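Putative esterase MT1895 (Mycobacterium tuberculosis, PDB 3S4K) probably hydrolyses acyl-CoA thioesters, perhaps 1,4-dihydroxy-2-naphthoyl-CoA, as a hotdog-fold thioesterase of the PaaI family. Local coordinates at residues Glu24-Gln28 and Arg38-Asp42; Ala70-Leu75 and Gln115-Leu119; Ser83-Asn89 and Gln134-Leu140; Met101-Glu107 and Trp118-Asp124. All blocks are in the same frame, centred on the assembly; numbering follows the deposited sequence. Where two conformers were deposited one is given.

Contact 1 (Glu24-Gln28 and Arg38-Asp42); sequences ELGLQ and RAQLD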
loop_
_atom_site.group_PDB
_atom_site.type_symbol
_atom_site.label_atom_id
_atom_site.label_comp_id
_atom_site.label_asym_id
_atom_site.label_seq_id
_atom_site.Cartn_x
_atom_site.Cartn_y
_atom_site.Cartn_z
ATOM N N GLU A 24 9.904 2.617 -10.057
ATOM C CA GLU A 24 8.613 2.794 -10.716
ATOM C C GLU A 24 7.797 3.928 -10.110
ATOM O O GLU A 24 7.087 4.629 -10.822
ATOM C CB GLU A 24 7.794 1.501 -10.685
ATOM C CG GLU A 24 8.392 0.364 -11.517
ATOM C CD GLU A 24 8.658 0.754 -12.970
ATOM O OE1 GLU A 24 7.696 0.982 -13.718
ATOM O OE2 GLU A 24 9.836 0.844 -13.361
ATOM N N LEU A 25 7.891 4.080 -8.791
ATOM C CA LEU A 25 7.210 5.139 -8.081
ATOM C C LEU A 25 7.847 6.501 -8.309
ATOM O O LEU A 25 7.183 7.502 -8.125
ATOM C CB LEU A 25 7.195 4.874 -6.572
ATOM C CG LEU A 25 6.459 3.630 -6.074
ATOM C CD1 LEU A 25 6.658 3.423 -4.559
ATOM C CD2 LEU A 25 4.980 3.721 -6.399
ATOM N N GLY A 26 9.131 6.528 -8.655
ATOM C CA GLY A 26 9.903 7.779 -8.686
ATOM C C GLY A 26 10.373 8.217 -7.301
ATOM O O GLY A 26 10.651 9.400 -7.077
ATOM N N LEU A 27 10.477 7.260 -6.382
ATOM C CA LEU A 27 10.806 7.554 -4.988
ATOM C C LEU A 27 12.311 7.749 -4.855
ATOM O O LEU A 27 13.089 6.856 -5.216
ATOM C CB LEU A 27 10.333 6.415 -4.062
ATOM C CG LEU A 27 10.401 6.692 -2.555
ATOM C CD1 LEU A 27 9.544 7.880 -2.134
ATOM C CD2 LEU A 27 10.023 5.436 -1.748
ATOM N N GLN A 28 12.716 8.889 -4.302
ATOM C CA GLN A 28 14.132 9.243 -4.125
ATOM C C GLN A 28 14.391 9.573 -2.655
ATOM O O GLN A 28 13.716 10.436 -2.103
ATOM C CB GLN A 28 14.473 10.446 -5.006
ATOM C CG GLN A 28 14.510 10.097 -6.481
ATOM C CD GLN A 28 14.887 11.272 -7.368
ATOM O OE1 GLN A 28 15.024 12.412 -6.909
ATOM N NE2 GLN A 28 15.065 10.995 -8.651
ATOM N N ARG A 38 13.915 9.661 5.087
ATOM C CA ARG A 38 13.060 10.595 4.366
ATOM C C ARG A 38 13.208 10.370 2.860
ATOM O O ARG A 38 14.313 10.160 2.353
ATOM C CB ARG A 38 13.368 12.054 4.736
ATOM C CG ARG A 38 13.222 12.363 6.261
ATOM C CD ARG A 38 13.496 13.812 6.589
ATOM N NE ARG A 38 13.798 13.902 8.020
ATOM C CZ ARG A 38 13.149 14.628 8.933
ATOM N NH1 ARG A 38 12.156 15.462 8.613
ATOM N NH2 ARG A 38 13.541 14.534 10.208
ATOM N N ALA A 39 12.082 10.416 2.152
ATOM C CA ALA A 39 12.097 10.275 0.702
ATOM C C ALA A 39 10.925 10.994 0.099
ATOM O O ALA A 39 9.995 11.403 0.800
ATOM C CB ALA A 39 12.081 8.784 0.289
ATOM N N GLN A 40 10.977 11.159 -1.216
ATOM C CA GLN A 40 10.035 12.023 -1.893
ATOM C C GLN A 40 9.774 11.544 -3.302
ATOM O O GLN A 40 10.647 10.934 -3.925
ATOM C CB GLN A 40 10.586 13.426 -1.922
ATOM C CG GLN A 40 11.875 13.572 -2.722
ATOM C CD GLN A 40 12.600 14.866 -2.384
ATOM O OE1 GLN A 40 12.676 15.253 -1.225
ATOM N NE2 GLN A 40 13.129 15.525 -3.391
ATOM N N LEU A 41 8.587 11.856 -3.811
ATOM C CA LEU A 41 8.279 11.576 -5.215
ATOM C C LEU A 41 7.396 12.663 -5.798
ATOM O O LEU A 41 6.727 13.421 -5.078
ATOM C CB LEU A 41 7.642 10.185 -5.421
ATOM C CG LEU A 41 6.251 9.839 -4.869
ATOM C CD1 LEU A 41 5.109 10.484 -5.660
ATOM C CD2 LEU A 41 6.069 8.310 -4.812
ATOM N N ASP A 42 7.439 12.752 -7.124
ATOM C CA ASP A 42 6.602 13.684 -7.858
ATOM C C ASP A 42 5.339 12.937 -8.228
ATOM O O ASP A 42 5.408 11.826 -8.742
ATOM C CB ASP A 42 7.325 14.157 -9.135
ATOM C CG ASP A 42 6.638 15.329 -9.836
ATOM O OD1 ASP A 42 5.916 16.128 -9.207
ATOM O OD2 ASP A 42 6.863 15.470 -11.060
HETATM O O HOH W 1 7.031 9.793 -9.582
HETATM O O HOH W 2 9.735 11.525 -8.501
HETATM O O HOH W 3 13.253 14.391 -6.002
#
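In this hotdog-fold protein the short helix 20-25 runs straight into strand 28-33, and a Schellman motif makes the turn: Gly-26, at positive phi as the C' residue, ends the helix, and the chain enters the antiparallel pairing with strand 36-43. Two backbone hydrogen bonds start that pairing, Gln-28 N to Gln-40 O at 2.9 Å and Gln-40 N to Gln-28 O at 3.0 Å. Apolar contacts lie on the face turned to helix 56-75: Leu-27 CD1 meets Ala-39 CB at 3.6 Å, Leu-25 CB meets Leu-41 CD2 at 4.0 Å, and both Leu-27 and Leu-41 also touch Met-62 of that helix. Leu-25 further packs on Phe-21 of the second subunit. Where the backbones diverge, water takes over. One molecule donates to Leu-25 O and Asp-42 O, another joins Gly-26 O to Asp-42 N. On the more exposed face a third lies between the paired glutamines, 2.8 Å from both Gln-28 OE1 and Gln-40 NE2.

Contact 2 (Ala70-Leu75 and Gln115-Leu119); sequences AAFAWL and QQLWL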
loop_
_atom_site.group_PDB
_atom_site.type_symbol
_atom_site.label_atom_id
_atom_site.label_comp_id
_atom_site.label_asym_id
_atom_site.label_seq_id
_atom_site.Cartn_x
_atom_site.Cartn_y
_atom_site.Cartn_z
ATOM N N ALA A 70 14.565 2.575 6.916
ATOM C CA ALA A 70 14.920 3.042 8.263
ATOM C C ALA A 70 15.184 1.825 9.171
ATOM O O ALA A 70 16.165 1.780 9.944
ATOM C CB ALA A 70 13.805 3.930 8.851
ATOM N N ALA A 71 14.303 0.837 9.070
ATOM C CA ALA A 71 14.385 -0.353 9.925
ATOM C C ALA A 71 15.656 -1.142 9.654
ATOM O O ALA A 71 16.332 -1.592 10.573
ATOM C CB ALA A 71 13.137 -1.217 9.756
ATOM N N PHE A 72 16.001 -1.282 8.381
ATOM C CA PHE A 72 17.222 -1.974 8.020
ATOM C C PHE A 72 18.446 -1.204 8.520
ATOM O O PHE A 72 19.384 -1.790 9.046
ATOM C CB PHE A 72 17.286 -2.139 6.525
ATOM C CG PHE A 72 18.463 -2.916 6.071
ATOM C CD1 PHE A 72 18.385 -4.296 5.927
ATOM C CD2 PHE A 72 19.661 -2.273 5.768
ATOM C CE1 PHE A 72 19.489 -5.035 5.483
ATOM C CE2 PHE A 72 20.768 -3.004 5.330
ATOM C CZ PHE A 72 20.686 -4.386 5.198
ATOM N N ALA A 73 18.422 0.116 8.368
ATOM C CA ALA A 73 19.517 0.936 8.850
ATOM C C ALA A 73 19.710 0.812 10.353
ATOM O O ALA A 73 20.835 0.703 10.812
ATOM C CB ALA A 73 19.327 2.418 8.453
ATOM N N TRP A 74 18.632 0.836 11.122
ATOM C CA TRP A 74 18.764 0.703 12.565
ATOM C C TRP A 74 19.297 -0.690 12.928
ATOM O O TRP A 74 20.215 -0.812 13.742
ATOM C CB TRP A 74 17.440 0.971 13.275
ATOM C CG TRP A 74 17.553 0.829 14.744
ATOM C CD1 TRP A 74 18.022 1.761 15.620
ATOM C CD2 TRP A 74 17.242 -0.336 15.516
ATOM N NE1 TRP A 74 17.980 1.260 16.915
ATOM C CE2 TRP A 74 17.504 -0.025 16.868
ATOM C CE3 TRP A 74 16.728 -1.604 15.198
ATOM C CZ2 TRP A 74 17.311 -0.945 17.890
ATOM C CZ3 TRP A 74 16.517 -2.519 16.240
ATOM C CH2 TRP A 74 16.810 -2.181 17.559
ATOM N N LEU A 75 18.732 -1.738 12.329
ATOM C CA LEU A 75 19.124 -3.082 12.706
ATOM C C LEU A 75 20.627 -3.294 12.512
ATOM O O LEU A 75 21.271 -3.971 13.305
ATOM C CB LEU A 75 18.362 -4.121 11.894
ATOM C CG LEU A 75 18.569 -5.595 12.280
ATOM C CD1 LEU A 75 18.211 -5.875 13.714
ATOM C CD2 LEU A 75 17.746 -6.503 11.349
ATOM N N GLN A 115 11.095 -7.237 16.814
ATOM C CA GLN A 115 10.276 -6.400 15.894
ATOM C C GLN A 115 10.631 -4.916 15.954
ATOM O O GLN A 115 11.271 -4.449 16.918
ATOM C CB GLN A 115 8.770 -6.586 16.165
ATOM C CG GLN A 115 8.295 -8.086 16.130
ATOM C CD GLN A 115 6.776 -8.250 15.989
ATOM O OE1 GLN A 115 6.113 -7.431 15.397
ATOM N NE2 GLN A 115 6.238 -9.346 16.524
ATOM N N GLN A 116 10.206 -4.202 14.911
ATOM C CA GLN A 116 10.220 -2.761 14.874
ATOM C C GLN A 116 8.872 -2.239 14.421
ATOM O O GLN A 116 8.163 -2.882 13.637
ATOM C CB GLN A 116 11.333 -2.190 13.976
ATOM C CG GLN A 116 12.683 -2.850 14.118
ATOM C CD GLN A 116 13.748 -2.180 13.293
ATOM O OE1 GLN A 116 13.794 -0.935 13.216
ATOM N NE2 GLN A 116 14.618 -2.988 12.661
ATOM N N LEU A 117 8.558 -1.041 14.889
ATOM C CA LEU A 117 7.368 -0.343 14.494
ATOM C C LEU A 117 7.784 1.095 14.136
ATOM O O LEU A 117 8.377 1.805 14.973
ATOM C CB LEU A 117 6.316 -0.428 15.618
ATOM C CG LEU A 117 4.942 0.159 15.296
ATOM C CD1 LEU A 117 4.223 -0.677 14.265
ATOM C CD2 LEU A 117 4.082 0.347 16.547
ATOM N N TRP A 118 7.485 1.528 12.908
ATOM C CA TRP A 118 7.847 2.851 12.395
ATOM C C TRP A 118 6.607 3.624 11.934
ATOM O O TRP A 118 5.690 3.033 11.367
ATOM C CB TRP A 118 8.810 2.753 11.203
ATOM C CG TRP A 118 10.192 2.307 11.623
ATOM C CD1 TRP A 118 10.611 1.044 11.833
ATOM C CD2 TRP A 118 11.316 3.151 11.887
ATOM N NE1 TRP A 118 11.936 1.025 12.200
ATOM C CE2 TRP A 118 12.390 2.314 12.266
ATOM C CE3 TRP A 118 11.517 4.533 11.856
ATOM C CZ2 TRP A 118 13.659 2.817 12.582
ATOM C CZ3 TRP A 118 12.759 5.026 12.204
ATOM C CH2 TRP A 118 13.818 4.170 12.551
ATOM N N LEU A 119 6.584 4.935 12.201
ATOM C CA LEU A 119 5.550 5.858 11.716
ATOM C C LEU A 119 6.105 6.652 10.530
ATOM O O LEU A 119 7.209 7.208 10.603
ATOM C CB LEU A 119 5.169 6.852 12.814
ATOM C CG LEU A 119 4.348 8.053 12.369
ATOM C CD1 LEU A 119 2.982 7.578 11.919
ATOM C CD2 LEU A 119 4.205 9.051 13.527
#
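The C-terminal end of helix 56-75 lies across the concave side of the sheet, the hotdog arrangement of a helix wrapped by strands, and small residues make room for a large one. The axes of the segments 70-75 and 115-119 approach to 9.7 Å, with 134° between their N-to-C directions, a gap filled mainly by the side chains of Gln-116 and Trp-118. The Trp-118 indole lies flat against Ala-70 of the helix: Ala-70 CB sits over its six-membered ring, 3.6 Å from the centroid and 8° off the normal, a CH-pi contact, while Ala-71 CB comes to 3.5 Å from Trp-118 NE1. Gln-116 fills the neighbouring hollow between Ala-71, Trp-74 and Leu-75, its NE2 at the edge of the Trp-74 ring, 3.6 Å from CE3. Both ends of that amide are bonded: Gln-116 NE2 donates to Ala-71 O at 3.0 Å and also binds Asn-139 OD1, while Gln-116 OE1 accepts from Trp-118 NE1 at 2.9 Å. A buried polar group is thus paid for, and its bonds link the helix end, the indole and strand 129-140.

Contact 3 (Ser83-Asn89 and Gln134-Leu140); sequences SVVGVNN and QVRLQNL. With EDO (1,2-ethanediol), chain C.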
loop_
_atom_site.group_PDB
_atom_site.type_symbol
_atom_site.label_atom_id
_atom_site.label_comp_id
_atom_site.label_asym_id
_atom_site.label_seq_id
_atom_site.Cartn_x
_atom_site.Cartn_y
_atom_site.Cartn_z
ATOM N N SER A 83 18.383 -8.728 8.653
ATOM C CA SER A 83 17.504 -8.132 7.656
ATOM C C SER A 83 16.112 -7.946 8.253
ATOM O O SER A 83 15.848 -8.330 9.400
ATOM C CB SER A 83 17.442 -8.983 6.391
ATOM O OG SER A 83 17.005 -10.282 6.693
ATOM N N VAL A 84 15.242 -7.324 7.483
ATOM C CA VAL A 84 13.871 -7.068 7.944
ATOM C C VAL A 84 12.835 -7.515 6.934
ATOM O O VAL A 84 13.076 -7.551 5.726
ATOM C CB VAL A 84 13.637 -5.572 8.315
ATOM C CG1 VAL A 84 14.650 -5.113 9.353
ATOM C CG2 VAL A 84 13.757 -4.657 7.080
ATOM N N VAL A 85 11.659 -7.836 7.446
ATOM C CA VAL A 85 10.536 -8.215 6.611
ATOM C C VAL A 85 9.292 -7.555 7.144
ATOM O O VAL A 85 9.026 -7.604 8.337
ATOM C CB VAL A 85 10.372 -9.756 6.569
ATOM C CG1 VAL A 85 10.178 -10.339 7.963
ATOM C CG2 VAL A 85 9.191 -10.154 5.665
ATOM N N GLY A 86 8.543 -6.893 6.270
ATOM C CA GLY A 86 7.292 -6.306 6.720
ATOM C C GLY A 86 6.280 -7.362 7.136
ATOM O O GLY A 86 6.171 -8.428 6.494
ATOM N N VAL A 87 5.532 -7.074 8.193
ATOM C CA VAL A 87 4.364 -7.916 8.507
ATOM C C VAL A 87 3.046 -7.162 8.530
ATOM O O VAL A 87 2.019 -7.778 8.308
ATOM C CB VAL A 87 4.536 -8.779 9.777
ATOM C CG1 VAL A 87 5.745 -9.708 9.627
ATOM C CG2 VAL A 87 4.646 -7.874 11.032
ATOM N N ASN A 88 3.035 -5.861 8.820
ATOM C CA ASN A 88 1.771 -5.112 8.764
ATOM C C ASN A 88 2.023 -3.689 8.332
ATOM O O ASN A 88 3.003 -3.090 8.743
ATOM C CB ASN A 88 1.037 -5.171 10.105
ATOM C CG ASN A 88 -0.260 -4.352 10.120
ATOM O OD1 ASN A 88 -0.250 -3.171 10.481
ATOM N ND2 ASN A 88 -1.359 -4.964 9.689
ATOM N N ASN A 89 1.140 -3.171 7.491
ATOM C CA ASN A 89 1.183 -1.780 7.021
ATOM C C ASN A 89 -0.223 -1.218 7.160
ATOM O O ASN A 89 -1.180 -1.736 6.529
ATOM C CB ASN A 89 1.669 -1.691 5.560
ATOM C CG ASN A 89 1.630 -0.257 4.978
ATOM O OD1 ASN A 89 0.643 0.494 5.123
ATOM N ND2 ASN A 89 2.690 0.086 4.214
ATOM N N GLN A 134 1.695 3.286 9.763
ATOM C CA GLN A 134 2.634 2.586 10.631
ATOM C C GLN A 134 2.935 1.254 10.030
ATOM O O GLN A 134 2.024 0.569 9.588
ATOM C CB GLN A 134 2.069 2.420 12.022
ATOM C CG GLN A 134 1.811 3.778 12.583
ATOM C CD GLN A 134 1.252 3.793 13.952
ATOM O OE1 GLN A 134 1.026 2.755 14.577
ATOM N NE2 GLN A 134 1.010 4.996 14.441
ATOM N N VAL A 135 4.218 0.905 10.035
ATOM C CA VAL A 135 4.696 -0.343 9.500
ATOM C C VAL A 135 5.351 -1.168 10.595
ATOM O O VAL A 135 6.253 -0.680 11.282
ATOM C CB VAL A 135 5.689 -0.080 8.354
ATOM C CG1 VAL A 135 6.175 -1.397 7.734
ATOM C CG2 VAL A 135 5.052 0.827 7.306
ATOM N N ARG A 136 4.900 -2.417 10.726
ATOM C CA ARG A 136 5.453 -3.370 11.682
ATOM C C ARG A 136 6.339 -4.328 10.907
ATOM O O ARG A 136 5.908 -4.880 9.881
ATOM C CB ARG A 136 4.341 -4.107 12.403
ATOM C CG ARG A 136 4.826 -5.183 13.389
ATOM C CD ARG A 136 3.675 -5.817 14.104
ATOM N NE ARG A 136 3.125 -4.918 15.111
ATOM C CZ ARG A 136 3.643 -4.706 16.320
ATOM N NH1 ARG A 136 4.765 -5.303 16.718
ATOM N NH2 ARG A 136 3.055 -3.826 17.129
ATOM N N LEU A 137 7.573 -4.503 11.385
ATOM C CA LEU A 137 8.553 -5.358 10.734
ATOM C C LEU A 137 9.084 -6.400 11.705
ATOM O O LEU A 137 9.200 -6.144 12.892
ATOM C CB LEU A 137 9.717 -4.528 10.186
ATOM C CG LEU A 137 9.331 -3.490 9.125
ATOM C CD1 LEU A 137 9.248 -2.106 9.777
ATOM C CD2 LEU A 137 10.254 -3.542 7.866
ATOM N N GLN A 138 9.436 -7.562 11.160
ATOM C CA GLN A 138 10.218 -8.555 11.858
ATOM C C GLN A 138 11.697 -8.381 11.558
ATOM O O GLN A 138 12.081 -8.206 10.397
ATOM C CB GLN A 138 9.812 -9.961 11.376
ATOM C CG GLN A 138 8.874 -10.641 12.259
ATOM C CD GLN A 138 8.586 -12.086 11.839
ATOM O OE1 GLN A 138 9.386 -12.768 11.164
ATOM N NE2 GLN A 138 7.442 -12.552 12.247
ATOM N N ASN A 139 12.530 -8.446 12.591
ATOM C CA ASN A 139 13.972 -8.540 12.406
ATOM C C ASN A 139 14.341 -10.002 12.167
ATOM O O ASN A 139 13.902 -10.860 12.904
ATOM C CB ASN A 139 14.694 -8.034 13.646
ATOM C CG ASN A 139 14.430 -6.555 13.917
ATOM O OD1 ASN A 139 14.282 -5.752 12.982
ATOM N ND2 ASN A 139 14.369 -6.191 15.204
ATOM N N LEU A 140 15.164 -10.263 11.157
ATOM C CA LEU A 140 15.594 -11.608 10.801
ATOM C C LEU A 140 17.077 -11.702 11.046
ATOM O O LEU A 140 17.813 -10.798 10.678
ATOM C CB LEU A 140 15.328 -11.857 9.326
ATOM C CG LEU A 140 13.873 -11.753 8.887
ATOM C CD1 LEU A 140 13.787 -11.790 7.345
ATOM C CD2 LEU A 140 13.036 -12.859 9.528
HETATM C C1 EDO C . 7.006 -7.589 3.262
HETATM O O1 EDO C . 8.318 -6.981 3.307
HETATM C C2 EDO C . 6.837 -8.438 2.001
HETATM O O2 EDO C . 7.519 -9.698 2.088
HETATM O O HOH W 4 1.428 -1.508 11.791
#
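A classic beta bulge interrupts this antiparallel pair: Val-87 and Asn-88 both face Arg-136, whose O accepts from Val-87 N at 2.8 Å and from Asn-88 N at 3.2 Å. Arg-136 N returns a bond to Asn-88 O at 2.8 Å. The extra residue shifts the register by one, so that Gly-86 pairs with Leu-137 before the bulge and Asn-89 with Val-135 after it. Away from the bulge the ladder is regular, with Val-85 and Gln-138 joined by two bonds (Val-85 N to Gln-138 O 3.0 Å, Gln-138 N to Val-85 O 2.9 Å) and Ser-83 similarly joined to Leu-140. Leu-137 and Val-135 point to the face that meets helix 56-75, and there Val-84 CG2 packs on Leu-137 CD2 at 3.8 Å. On the other face Val-85 CG1 touches Leu-140 CD1 at 3.9 Å. Gly-86 N donates to O1 of a bound 1,2-ethanediol at 3.0 Å; the diol, probably from the crystallisation liquor, is also hydrogen-bonded to Ser-96 OG of the second subunit. Asn-88 and Asn-89 pair with a strand of that subunit, continuing the sheet across the interface, though the Asn-89 amide is held within its own chain. Asn-88 thus serves both partners: its backbone bonds Arg-136, while its ND2, from within the bulge, bonds Asn-90 and Asp-92 of the second subunit.

Contact 4 (Met101-Glu107 and Trp118-Asp124); sequences MVYGTAE and WLVTITD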
loop_
_atom_site.group_PDB
_atom_site.type_symbol
_atom_site.label_atom_id
_atom_site.label_comp_id
_atom_site.label_asym_id
_atom_site.label_seq_id
_atom_site.Cartn_x
_atom_site.Cartn_y
_atom_site.Cartn_z
ATOM N N MET A 101 4.901 17.578 -5.614
ATOM C CA MET A 101 5.766 16.659 -4.863
ATOM C C MET A 101 5.113 16.284 -3.537
ATOM O O MET A 101 4.402 17.089 -2.928
ATOM C CB MET A 101 7.111 17.341 -4.548
ATOM C CG MET A 101 7.948 17.700 -5.768
ATOM S SD MET A 101 8.705 16.275 -6.558
ATOM C CE MET A 101 9.764 15.600 -5.268
ATOM N N VAL A 102 5.380 15.060 -3.091
ATOM C CA VAL A 102 5.024 14.607 -1.744
ATOM C C VAL A 102 6.290 14.088 -1.078
ATOM O O VAL A 102 7.206 13.614 -1.754
ATOM C CB VAL A 102 3.889 13.551 -1.743
ATOM C CG1 VAL A 102 2.583 14.200 -2.236
ATOM C CG2 VAL A 102 4.264 12.316 -2.574
ATOM N N TYR A 103 6.329 14.199 0.253
ATOM C CA TYR A 103 7.525 14.022 1.038
ATOM C C TYR A 103 7.156 13.202 2.270
ATOM O O TYR A 103 6.207 13.560 2.986
ATOM C CB TYR A 103 8.004 15.404 1.502
ATOM C CG TYR A 103 8.363 16.347 0.371
ATOM C CD1 TYR A 103 7.424 17.225 -0.191
ATOM C CD2 TYR A 103 9.663 16.364 -0.132
ATOM C CE1 TYR A 103 7.786 18.087 -1.242
ATOM C CE2 TYR A 103 10.009 17.203 -1.170
ATOM C CZ TYR A 103 9.081 18.062 -1.704
ATOM O OH TYR A 103 9.483 18.859 -2.756
ATOM N N GLY A 104 7.866 12.099 2.507
ATOM C CA GLY A 104 7.648 11.279 3.703
ATOM C C GLY A 104 8.809 11.249 4.665
ATOM O O GLY A 104 9.971 11.259 4.247
ATOM N N THR A 105 8.502 11.200 5.958
ATOM C CA THR A 105 9.493 11.031 7.011
ATOM C C THR A 105 9.081 9.877 7.917
ATOM O O THR A 105 7.939 9.847 8.357
ATOM C CB THR A 105 9.559 12.281 7.880
ATOM O OG1 THR A 105 9.992 13.396 7.098
ATOM C CG2 THR A 105 10.510 12.083 9.064
ATOM N N ALA A 106 10.024 8.974 8.199
ATOM C CA ALA A 106 9.829 7.874 9.148
ATOM C C ALA A 106 10.444 8.244 10.492
ATOM O O ALA A 106 11.581 8.728 10.531
ATOM C CB ALA A 106 10.441 6.586 8.654
ATOM N N GLU A 107 9.674 8.016 11.558
ATOM C CA GLU A 107 10.093 8.165 12.966
ATOM C C GLU A 107 9.841 6.849 13.672
ATOM O O GLU A 107 8.859 6.175 13.382
ATOM C CB GLU A 107 9.216 9.158 13.717
ATOM C CG GLU A 107 9.101 10.536 13.243
ATOM C CD GLU A 107 7.898 11.170 13.917
ATOM O OE1 GLU A 107 7.888 11.250 15.179
ATOM O OE2 GLU A 107 6.933 11.481 13.207
ATOM N N TRP A 118 7.485 1.528 12.908
ATOM C CA TRP A 118 7.847 2.851 12.395
ATOM C C TRP A 118 6.607 3.624 11.934
ATOM O O TRP A 118 5.690 3.033 11.367
ATOM C CB TRP A 118 8.810 2.753 11.203
ATOM C CG TRP A 118 10.192 2.307 11.623
ATOM C CD1 TRP A 118 10.611 1.044 11.833
ATOM C CD2 TRP A 118 11.316 3.151 11.887
ATOM N NE1 TRP A 118 11.936 1.025 12.200
ATOM C CE2 TRP A 118 12.390 2.314 12.266
ATOM C CE3 TRP A 118 11.517 4.533 11.856
ATOM C CZ2 TRP A 118 13.659 2.817 12.582
ATOM C CZ3 TRP A 118 12.759 5.026 12.204
ATOM C CH2 TRP A 118 13.818 4.170 12.551
ATOM N N LEU A 119 6.584 4.935 12.201
ATOM C CA LEU A 119 5.550 5.858 11.716
ATOM C C LEU A 119 6.105 6.652 10.530
ATOM O O LEU A 119 7.209 7.208 10.603
ATOM C CB LEU A 119 5.169 6.852 12.814
ATOM C CG LEU A 119 4.348 8.053 12.369
ATOM C CD1 LEU A 119 2.982 7.578 11.919
ATOM C CD2 LEU A 119 4.205 9.051 13.527
ATOM N N VAL A 120 5.332 6.719 9.452
ATOM C CA VAL A 120 5.700 7.509 8.286
ATOM C C VAL A 120 4.565 8.469 7.983
ATOM O O VAL A 120 3.400 8.053 7.878
ATOM C CB VAL A 120 5.955 6.622 7.062
ATOM C CG1 VAL A 120 6.409 7.475 5.863
ATOM C CG2 VAL A 120 6.961 5.508 7.402
ATOM N N THR A 121 4.913 9.748 7.839
ATOM C CA THR A 121 3.945 10.816 7.562
ATOM C C THR A 121 4.298 11.414 6.206
ATOM O O THR A 121 5.444 11.830 5.976
ATOM C CB THR A 121 3.949 11.916 8.657
ATOM O OG1 THR A 121 3.807 11.302 9.944
ATOM C CG2 THR A 121 2.822 12.975 8.430
ATOM N N ILE A 122 3.299 11.499 5.333
ATOM C CA ILE A 122 3.472 12.048 3.989
ATOM C C ILE A 122 2.789 13.402 3.890
ATOM O O ILE A 122 1.601 13.519 4.193
ATOM C CB ILE A 122 2.860 11.135 2.918
ATOM C CG1 ILE A 122 3.290 9.682 3.152
ATOM C CG2 ILE A 122 3.276 11.601 1.551
ATOM C CD1 ILE A 122 3.252 8.833 1.891
ATOM N N THR A 123 3.551 14.426 3.502
ATOM C CA THR A 123 3.045 15.784 3.321
ATOM C C THR A 123 3.160 16.270 1.868
ATOM O O THR A 123 3.989 15.782 1.089
ATOM C CB THR A 123 3.784 16.789 4.246
ATOM O OG1 THR A 123 5.207 16.598 4.142
ATOM C CG2 THR A 123 3.321 16.617 5.703
ATOM N N ASP A 124 2.337 17.253 1.501
ATOM C CA ASP A 124 2.391 17.851 0.167
ATOM C C ASP A 124 3.152 19.182 0.213
ATOM O O ASP A 124 3.722 19.549 1.249
ATOM C CB ASP A 124 0.981 18.012 -0.419
ATOM C CG ASP A 124 0.120 19.094 0.293
ATOM O OD1 ASP A 124 0.606 19.859 1.162
ATOM O OD2 ASP A 124 -1.089 19.188 -0.048
HETATM O O HOH W 5 6.451 10.728 10.741
#
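Glu-107 and Tyr-103 lose the most surface here, followed by Leu-119, and all three project from the same face of the antiparallel pair. Glu-107 pairs with Leu-119 through two short backbone bonds, Glu-107 N to Leu-119 O and Leu-119 N to Glu-107 O, both 2.8 Å. Its side chain reaches across to the neighbouring strand, bringing Glu-107 OE2 to 3.7 Å from Leu-119 CD2 and 2.6 Å from a water that also donates to Thr-105 O and lies 2.8 Å from Thr-121 OG1. At the far end Tyr-103 is joined to Thr-123 in the same way, with Tyr-103 N to Thr-123 O at 2.9 Å and Thr-123 N to Tyr-103 O at 2.8 Å, and the tyrosine ring turns its edge to Thr-123 O. Between them Thr-105 and Thr-121 form a third hydrogen-bonded pair. The opposite face is apolar: Ala-106 CB meets Val-120 CG2 at 3.9 Å, Val-102 CB meets Ile-122 CG2 at 3.9 Å, and Ala-106 and Ile-122 also reach helix 56-75. With strands 36-43 and 129-140 flanking the pair, this is the middle of the curved antiparallel sheet that wraps the long helix in the hotdog fold.

Overall arrangement
All four contacts reach one sheet, whose main strands run in the order 28-33, 36-43, 100-108, 115-123, 129-140, 83-93. Contact 1 hands on to contact 4, centres about 11 Å apart, through Ala-39 O to Gly-104 N (2.8 Å) and Leu-41 O to Val-102 N (2.9 Å). Contacts 2 and 4 share Trp-118 and Leu-119. Contact 2 lies about 8 Å, centre to centre, from contact 3, with Gln-116 NE2 to Asn-139 OD1 at 2.8 Å between them. Contacts 1 and 3, centres about 20 Å apart, both touch the second subunit. The ethanediol of contact 3 lies at that interface, where related hotdog thioesterases commonly place their active sites, but does not itself identify the site.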